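Side-chain contacts in probable molybdopterin-guanine dinucleotide biosynthesis protein A (Aquifex aeolicus, PDB 2E8B), which probably transfers the GMP moiety of GTP to the molybdenum-molybdopterin cofactor, forming its guanine dinucleotide form with release of diphosphate: residues 115-118 against 119-123; 150-154 against 155-159. All coordinates share one frame; numbering follows the deposited sequence.

Contact 1 of 2, residues 115-118 against 119-123; sequences VLYV and LENFK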
ATOM      1  N   VAL A 115      -8.709  -6.039   4.247  1.00 12.44           N
ATOM      2  CA  VAL A 115      -8.038  -4.999   5.006  1.00 14.27           C
ATOM      3  C   VAL A 115      -8.356  -5.157   6.490  1.00 12.97           C
ATOM      4  O   VAL A 115      -7.467  -5.079   7.341  1.00 12.24           O
ATOM      5  CB  VAL A 115      -8.487  -3.606   4.543  1.00 15.48           C
ATOM      6  CG1 VAL A 115      -7.875  -2.533   5.431  1.00 16.18           C
ATOM      7  CG2 VAL A 115      -8.079  -3.395   3.096  1.00 18.68           C
ATOM      8  N   LEU A 116      -9.629  -5.395   6.794  1.00 12.47           N
ATOM      9  CA  LEU A 116     -10.059  -5.548   8.175  1.00 11.71           C
ATOM     10  C   LEU A 116      -9.439  -6.768   8.857  1.00 12.22           C
ATOM     11  O   LEU A 116      -9.125  -6.716  10.045  1.00 12.05           O
ATOM     12  CB  LEU A 116     -11.584  -5.619   8.240  1.00 12.24           C
ATOM     13  CG  LEU A 116     -12.289  -4.328   7.814  1.00 12.04           C
ATOM     14  CD1 LEU A 116     -13.779  -4.543   7.881  1.00 12.09           C
ATOM     15  CD2 LEU A 116     -11.871  -3.167   8.714  1.00 15.95           C
ATOM     16  N   TYR A 117      -9.254  -7.859   8.116  1.00 12.29           N
ATOM     17  CA  TYR A 117      -8.655  -9.053   8.709  1.00 12.53           C
ATOM     18  C   TYR A 117      -7.211  -8.750   9.086  1.00 12.88           C
ATOM     19  O   TYR A 117      -6.724  -9.195  10.131  1.00 12.94           O
ATOM     20  CB  TYR A 117      -8.688 -10.242   7.741  1.00 11.61           C
ATOM     21  CG  TYR A 117      -8.276 -11.550   8.392  1.00 11.82           C
ATOM     22  CD1 TYR A 117      -9.117 -12.196   9.297  1.00 13.10           C
ATOM     23  CD2 TYR A 117      -7.038 -12.133   8.112  1.00 14.04           C
ATOM     24  CE1 TYR A 117      -8.739 -13.392   9.908  1.00 14.74           C
ATOM     25  CE2 TYR A 117      -6.649 -13.330   8.719  1.00 14.61           C
ATOM     26  CZ  TYR A 117      -7.505 -13.949   9.616  1.00 15.78           C
ATOM     27  OH  TYR A 117      -7.125 -15.113  10.239  1.00 17.41           O
ATOM     28  N   VAL A 118      -6.526  -7.982   8.242  1.00 12.82           N
ATOM     29  CA  VAL A 118      -5.145  -7.628   8.538  1.00 12.65           C
ATOM     30  C   VAL A 118      -5.111  -6.737   9.774  1.00 12.51           C
ATOM     31  O   VAL A 118      -4.298  -6.951  10.671  1.00 12.67           O
ATOM     32  CB  VAL A 118      -4.467  -6.918   7.346  1.00 10.98           C
ATOM     33  CG1 VAL A 118      -3.078  -6.416   7.755  1.00 13.39           C
ATOM     34  CG2 VAL A 118      -4.325  -7.896   6.196  1.00 13.49           C
ATOM     35  N   LEU A 119      -6.011  -5.759   9.834  1.00 11.42           N
ATOM     36  CA  LEU A 119      -6.064  -4.866  10.988  1.00 10.97           C
ATOM     37  C   LEU A 119      -6.304  -5.637  12.281  1.00 12.03           C
ATOM     38  O   LEU A 119      -5.689  -5.348  13.311  1.00 13.62           O
ATOM     39  CB  LEU A 119      -7.179  -3.825  10.829  1.00 12.82           C
ATOM     40  CG  LEU A 119      -6.964  -2.721   9.793  1.00 11.83           C
ATOM     41  CD1 LEU A 119      -8.178  -1.805   9.757  1.00 15.38           C
ATOM     42  CD2 LEU A 119      -5.721  -1.933  10.150  1.00 14.60           C
ATOM     43  N   GLU A 120      -7.217  -6.602  12.231  1.00 12.51           N
ATOM     44  CA  GLU A 120      -7.542  -7.396  13.411  1.00 12.67           C
ATOM     45  C   GLU A 120      -6.332  -8.182  13.903  1.00 13.69           C
ATOM     46  O   GLU A 120      -6.157  -8.374  15.104  1.00 12.86           O
ATOM     47  CB  GLU A 120      -8.692  -8.365  13.097  1.00 13.56           C
ATOM     48  CG  GLU A 120      -9.117  -9.236  14.277  1.00 15.84           C
ATOM     49  CD  GLU A 120     -10.227 -10.220  13.924  1.00 16.37           C
ATOM     50  OE1 GLU A 120     -11.206  -9.807  13.265  1.00 13.34           O
ATOM     51  OE2 GLU A 120     -10.130 -11.404  14.322  1.00 18.82           O
ATOM     52  N   ASN A 121      -5.496  -8.621  12.967  1.00 13.08           N
ATOM     53  CA  ASN A 121      -4.316  -9.413  13.295  1.00 12.72           C
ATOM     54  C   ASN A 121      -3.002  -8.638  13.328  1.00 13.70           C
ATOM     55  O   ASN A 121      -1.924  -9.237  13.315  1.00 15.26           O
ATOM     56  CB  ASN A 121      -4.198 -10.569  12.302  1.00 13.93           C
ATOM     57  CG  ASN A 121      -5.261 -11.615  12.517  1.00 16.39           C
ATOM     58  OD1 ASN A 121      -5.157 -12.433  13.430  1.00 19.28           O
ATOM     59  ND2 ASN A 121      -6.303 -11.586  11.694  1.00 17.98           N
ATOM     60  N   PHE A 122      -3.084  -7.315  13.396  1.00 14.39           N
ATOM     61  CA  PHE A 122      -1.874  -6.505  13.422  1.00 15.25           C
ATOM     62  C   PHE A 122      -1.013  -6.700  14.670  1.00 16.00           C
ATOM     63  O   PHE A 122      -1.519  -6.785  15.788  1.00 17.06           O
ATOM     64  CB  PHE A 122      -2.218  -5.018  13.289  1.00 16.03           C
ATOM     65  CG  PHE A 122      -1.057  -4.105  13.569  1.00 15.83           C
ATOM     66  CD1 PHE A 122       0.128  -4.222  12.844  1.00 16.00           C
ATOM     67  CD2 PHE A 122      -1.132  -3.146  14.575  1.00 17.48           C
ATOM     68  CE1 PHE A 122       1.224  -3.399  13.122  1.00 17.83           C
ATOM     69  CE2 PHE A 122      -0.044  -2.321  14.858  1.00 17.56           C
ATOM     70  CZ  PHE A 122       1.137  -2.448  14.129  1.00 16.34           C
ATOM     71  N   LYS A 123       0.295  -6.771  14.447  1.00 17.18           N
ATOM     72  CA  LYS A 123       1.302  -6.905  15.497  1.00 19.37           C
ATOM     73  C   LYS A 123       2.540  -6.132  15.039  1.00 18.57           C
ATOM     74  O   LYS A 123       2.934  -6.212  13.875  1.00 18.06           O
ATOM     75  CB  LYS A 123       1.663  -8.378  15.719  1.00 19.27           C
ATOM     76  CG  LYS A 123       0.581  -9.157  16.445  1.00 24.73           C
ATOM     77  CD  LYS A 123       0.887 -10.648  16.495  1.00 29.20           C
ATOM     78  CE  LYS A 123      -0.114 -11.385  17.382  1.00 30.48           C
ATOM     79  NZ  LYS A 123       0.048 -10.964  18.802  1.00 34.70           N
TER
HETATM   80  O   HOH W   1     -11.521  -8.087  11.169  1.00 18.33           O
HETATM   81  O   HOH W   2      -5.970 -15.115  12.894  1.00 18.48           O
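Asn121 brings ND2 over one face of the Tyr117 ring, 3.3 Å above the plane and over its centre. The amide and ring planes are turned 54° apart, so this is not a flat stack: the nitrogen dips toward the ring while the rest of the amide slants off it. Two links probably help to hold that pose. ND2 of Asn121 donates to Tyr117 O at 2.9 Å, and a water bridges Asn121 OD1 to Tyr117 OH, tying the far end of the amide to the far end of the phenol. In Tyr117, CG anti to the backbone N (chi1 -171°), beside the carbonyl carbon, holds the ring out from the helix where ND2 can sit over it.

This is the C-terminal end of helix 112-120 in the MobA-like NTP transferase domain, a GT-A type fold, and Asn121 is the first residue to leave helical geometry. The backbone N of Asn121 also bonds to Tyr117 O, at 3.1 Å; the two donors approach that oxygen from opposite faces of the carbonyl plane, so one carbonyl of the last turn is gripped twice by a single residue.

Elsewhere on the helix, Leu119 CD1 lies 4.1 Å from Leu116 CD2, the two leucines crossing obliquely, and 4.4 Å from Val115 CG1. Leu119, Val115 and Val118 all rest on Phe101 of strand 99-104.

Contact 2 of 2, residues 150-154 against 155-159; sequences EERIK and KGDYR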
ATOM      1  N   GLU A 150      15.140   4.606   5.934  1.00 24.23           N
ATOM      2  CA  GLU A 150      15.955   5.682   5.401  1.00 24.63           C
ATOM      3  C   GLU A 150      17.412   5.246   5.296  1.00 24.48           C
ATOM      4  O   GLU A 150      18.109   5.585   4.339  1.00 24.28           O
ATOM      5  CB  GLU A 150      15.840   6.906   6.305  1.00 26.65           C
ATOM      6  CG  GLU A 150      16.344   8.170   5.667  1.00 30.63           C
ATOM      7  CD  GLU A 150      16.270   9.345   6.605  1.00 32.28           C
ATOM      8  OE1 GLU A 150      15.150   9.701   7.035  1.00 31.89           O
ATOM      9  OE2 GLU A 150      17.335   9.907   6.914  1.00 34.26           O
ATOM     10  N   GLU A 151      17.863   4.488   6.290  1.00 24.12           N
ATOM     11  CA  GLU A 151      19.231   3.993   6.326  1.00 23.69           C
ATOM     12  C   GLU A 151      19.525   3.061   5.150  1.00 22.98           C
ATOM     13  O   GLU A 151      20.539   3.205   4.467  1.00 20.69           O
ATOM     14  CB  GLU A 151      19.466   3.255   7.642  1.00 28.33           C
ATOM     15  CG  GLU A 151      20.864   2.706   7.831  1.00 32.47           C
ATOM     16  CD  GLU A 151      21.021   2.035   9.180  1.00 35.95           C
ATOM     17  OE1 GLU A 151      20.734   2.693  10.202  1.00 38.57           O
ATOM     18  OE2 GLU A 151      21.427   0.855   9.223  1.00 38.34           O
ATOM     19  N   ARG A 152      18.634   2.103   4.916  1.00 19.78           N
ATOM     20  CA  ARG A 152      18.825   1.157   3.823  1.00 19.25           C
ATOM     21  C   ARG A 152      18.739   1.831   2.451  1.00 18.97           C
ATOM     22  O   ARG A 152      19.530   1.527   1.559  1.00 17.11           O
ATOM     23  CB  ARG A 152      17.801   0.021   3.927  1.00 18.48           C
ATOM     24  CG  ARG A 152      17.898  -0.784   5.223  1.00 18.02           C
ATOM     25  CD  ARG A 152      17.094  -2.075   5.134  1.00 20.34           C
ATOM     26  NE  ARG A 152      17.747  -3.056   4.271  1.00 20.99           N
ATOM     27  CZ  ARG A 152      18.746  -3.840   4.657  1.00 22.63           C
ATOM     28  NH1 ARG A 152      19.208  -3.765   5.900  1.00 25.12           N
ATOM     29  NH2 ARG A 152      19.290  -4.693   3.804  1.00 24.54           N
ATOM     30  N   ILE A 153      17.787   2.743   2.274  1.00 18.44           N
ATOM     31  CA  ILE A 153      17.661   3.434   0.994  1.00 17.83           C
ATOM     32  C   ILE A 153      18.939   4.238   0.764  1.00 19.86           C
ATOM     33  O   ILE A 153      19.503   4.241  -0.330  1.00 19.74           O
ATOM     34  CB  ILE A 153      16.438   4.383   0.975  1.00 19.06           C
ATOM     35  CG1 ILE A 153      15.148   3.563   1.105  1.00 18.90           C
ATOM     36  CG2 ILE A 153      16.417   5.187  -0.320  1.00 18.89           C
ATOM     37  CD1 ILE A 153      13.878   4.383   1.059  1.00 18.30           C
ATOM     38  N   LYS A 154      19.400   4.908   1.815  1.00 19.46           N
ATOM     39  CA  LYS A 154      20.619   5.705   1.739  1.00 22.35           C
ATOM     40  C   LYS A 154      21.790   4.819   1.316  1.00 21.16           C
ATOM     41  O   LYS A 154      22.650   5.241   0.539  1.00 21.59           O
ATOM     42  CB  LYS A 154      20.897   6.353   3.104  1.00 22.01           C
ATOM     43  CG  LYS A 154      22.059   7.341   3.126  1.00 28.11           C
ATOM     44  CD  LYS A 154      23.403   6.636   3.166  1.00 32.66           C
ATOM     45  CE  LYS A 154      23.597   5.901   4.482  1.00 35.13           C
ATOM     46  NZ  LYS A 154      23.538   6.836   5.640  1.00 36.74           N
ATOM     47  N   LYS A 155      21.815   3.587   1.816  1.00 22.72           N
ATOM     48  CA  LYS A 155      22.888   2.657   1.478  1.00 23.39           C
ATOM     49  C   LYS A 155      22.662   1.976   0.133  1.00 22.51           C
ATOM     50  O   LYS A 155      23.467   1.149  -0.298  1.00 23.28           O
ATOM     51  CB  LYS A 155      23.054   1.610   2.579  1.00 24.19           C
ATOM     52  CG  LYS A 155      23.607   2.178   3.883  1.00 28.29           C
ATOM     53  CD  LYS A 155      23.698   1.108   4.954  1.00 31.44           C
ATOM     54  CE  LYS A 155      24.251   1.661   6.258  1.00 33.95           C
ATOM     55  NZ  LYS A 155      24.314   0.605   7.308  1.00 36.26           N
ATOM     56  N   GLY A 156      21.553   2.316  -0.517  1.00 23.04           N
ATOM     57  CA  GLY A 156      21.264   1.770  -1.833  1.00 20.52           C
ATOM     58  C   GLY A 156      20.516   0.454  -1.940  1.00 19.07           C
ATOM     59  O   GLY A 156      20.315  -0.042  -3.049  1.00 18.07           O
ATOM     60  N   ASP A 157      20.108  -0.118  -0.813  1.00 16.23           N
ATOM     61  CA  ASP A 157      19.377  -1.386  -0.825  1.00 13.98           C
ATOM     62  C   ASP A 157      17.885  -1.069  -0.825  1.00 14.91           C
ATOM     63  O   ASP A 157      17.315  -0.729   0.211  1.00 12.64           O
ATOM     64  CB  ASP A 157      19.737  -2.214   0.413  1.00 15.68           C
ATOM     65  CG  ASP A 157      19.237  -3.653   0.331  1.00 14.57           C
ATOM     66  OD1 ASP A 157      18.408  -3.969  -0.556  1.00 16.33           O
ATOM     67  OD2 ASP A 157      19.674  -4.469   1.169  1.00 16.76           O
ATOM     68  N   TYR A 158      17.263  -1.184  -1.994  1.00 14.01           N
ATOM     69  CA  TYR A 158      15.843  -0.886  -2.152  1.00 14.21           C
ATOM     70  C   TYR A 158      14.935  -2.091  -1.947  1.00 13.42           C
ATOM     71  O   TYR A 158      13.719  -1.989  -2.115  1.00 13.90           O
ATOM     72  CB  TYR A 158      15.586  -0.322  -3.551  1.00 13.78           C
ATOM     73  CG  TYR A 158      16.125   1.074  -3.801  1.00 13.36           C
ATOM     74  CD1 TYR A 158      17.088   1.647  -2.966  1.00 14.01           C
ATOM     75  CD2 TYR A 158      15.681   1.812  -4.900  1.00 15.49           C
ATOM     76  CE1 TYR A 158      17.595   2.926  -3.227  1.00 17.16           C
ATOM     77  CE2 TYR A 158      16.181   3.078  -5.168  1.00 16.38           C
ATOM     78  CZ  TYR A 158      17.136   3.629  -4.329  1.00 16.27           C
ATOM     79  OH  TYR A 158      17.640   4.877  -4.609  1.00 17.82           O
ATOM     80  N   ARG A 159      15.509  -3.236  -1.594  1.00 13.77           N
ATOM     81  CA  ARG A 159      14.696  -4.431  -1.400  1.00 14.39           C
ATOM     82  C   ARG A 159      13.845  -4.362  -0.139  1.00 14.20           C
ATOM     83  O   ARG A 159      14.376  -4.254   0.965  1.00 14.61           O
ATOM     84  CB  ARG A 159      15.591  -5.664  -1.323  1.00 15.62           C
ATOM     85  CG  ARG A 159      16.444  -5.890  -2.551  1.00 15.69           C
ATOM     86  CD  ARG A 159      17.410  -7.032  -2.296  1.00 18.47           C
ATOM     87  NE  ARG A 159      18.370  -6.684  -1.250  1.00 16.64           N
ATOM     88  CZ  ARG A 159      19.178  -7.559  -0.659  1.00 17.48           C
ATOM     89  NH1 ARG A 159      19.137  -8.840  -1.007  1.00 17.88           N
ATOM     90  NH2 ARG A 159      20.040  -7.150   0.266  1.00 15.41           N
TER
HETATM   91  O   HOH W   3      21.695  -0.819   7.054  1.00 39.49           O
HETATM   92  O   HOH W   4      16.379  -2.663   1.984  1.00 15.89           O
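Arg152 reaches past the end of its helix to Asp157. Its CB lies 3.8 Å from Asp157 O; the chain bends at chi3 (73°) and runs alongside Asp157, guanidinium and carboxylate planes 59° apart. NE donates to a water that also bonds to Asp157 O and Arg159 O, NH1 forms a salt bridge to Asp166, and NH2 another to Asp157 OD2 at 2.7 Å, from above the carboxylate plane. Arg159 grips that carboxylate side-on, NE to Asp157 OD1 at 2.8 Å and NH2 to Asp157 OD2 at 2.9 Å, while its backbone N closes an Asx turn on OD1. Each oxygen takes two donors, and the anion probably offsets the closeness of the arginines. With an alanine at Asp157 the carboxylate is gone, and the two arginines would probably be free to turn apart, the Arg159 N-H losing its Asx-turn acceptor.

A Schellman motif turns the backbone: Gly156, at positive phi, donates to Ile153 O, and Asp157 N to Arg152 O. Ile153 CG2 meets Tyr158 CE1 at 3.9 Å; Tyr158 OH bonds to Glu81. The loop joins helix 146-154 to helix 160-167, with Ile153 and Tyr158 against helix 84-94 and Arg152 against Ala162 and Leu163.

Overall arrangement
Both contacts illustrate how a helix end is finished by residues a few places apart, yet their settings differ. Contact 1 is partly buried: one side of helix 112-120 packs on strands of the central sheet, and polar groups gather on its more exposed side. Contact 2 is a surface contact, its centre about 19 Å from the centre of the chain, and joins helices rather than packing on strands. Its side-chain chemistry is mainly ionic, with one apolar contact, Ile153 on Tyr158, whereas contact 1 relies on an amide nitrogen over an aromatic ring and on aliphatic packing. They share no element: the centres of contact 1 and contact 2 are about 27 Å apart, within the same family domain.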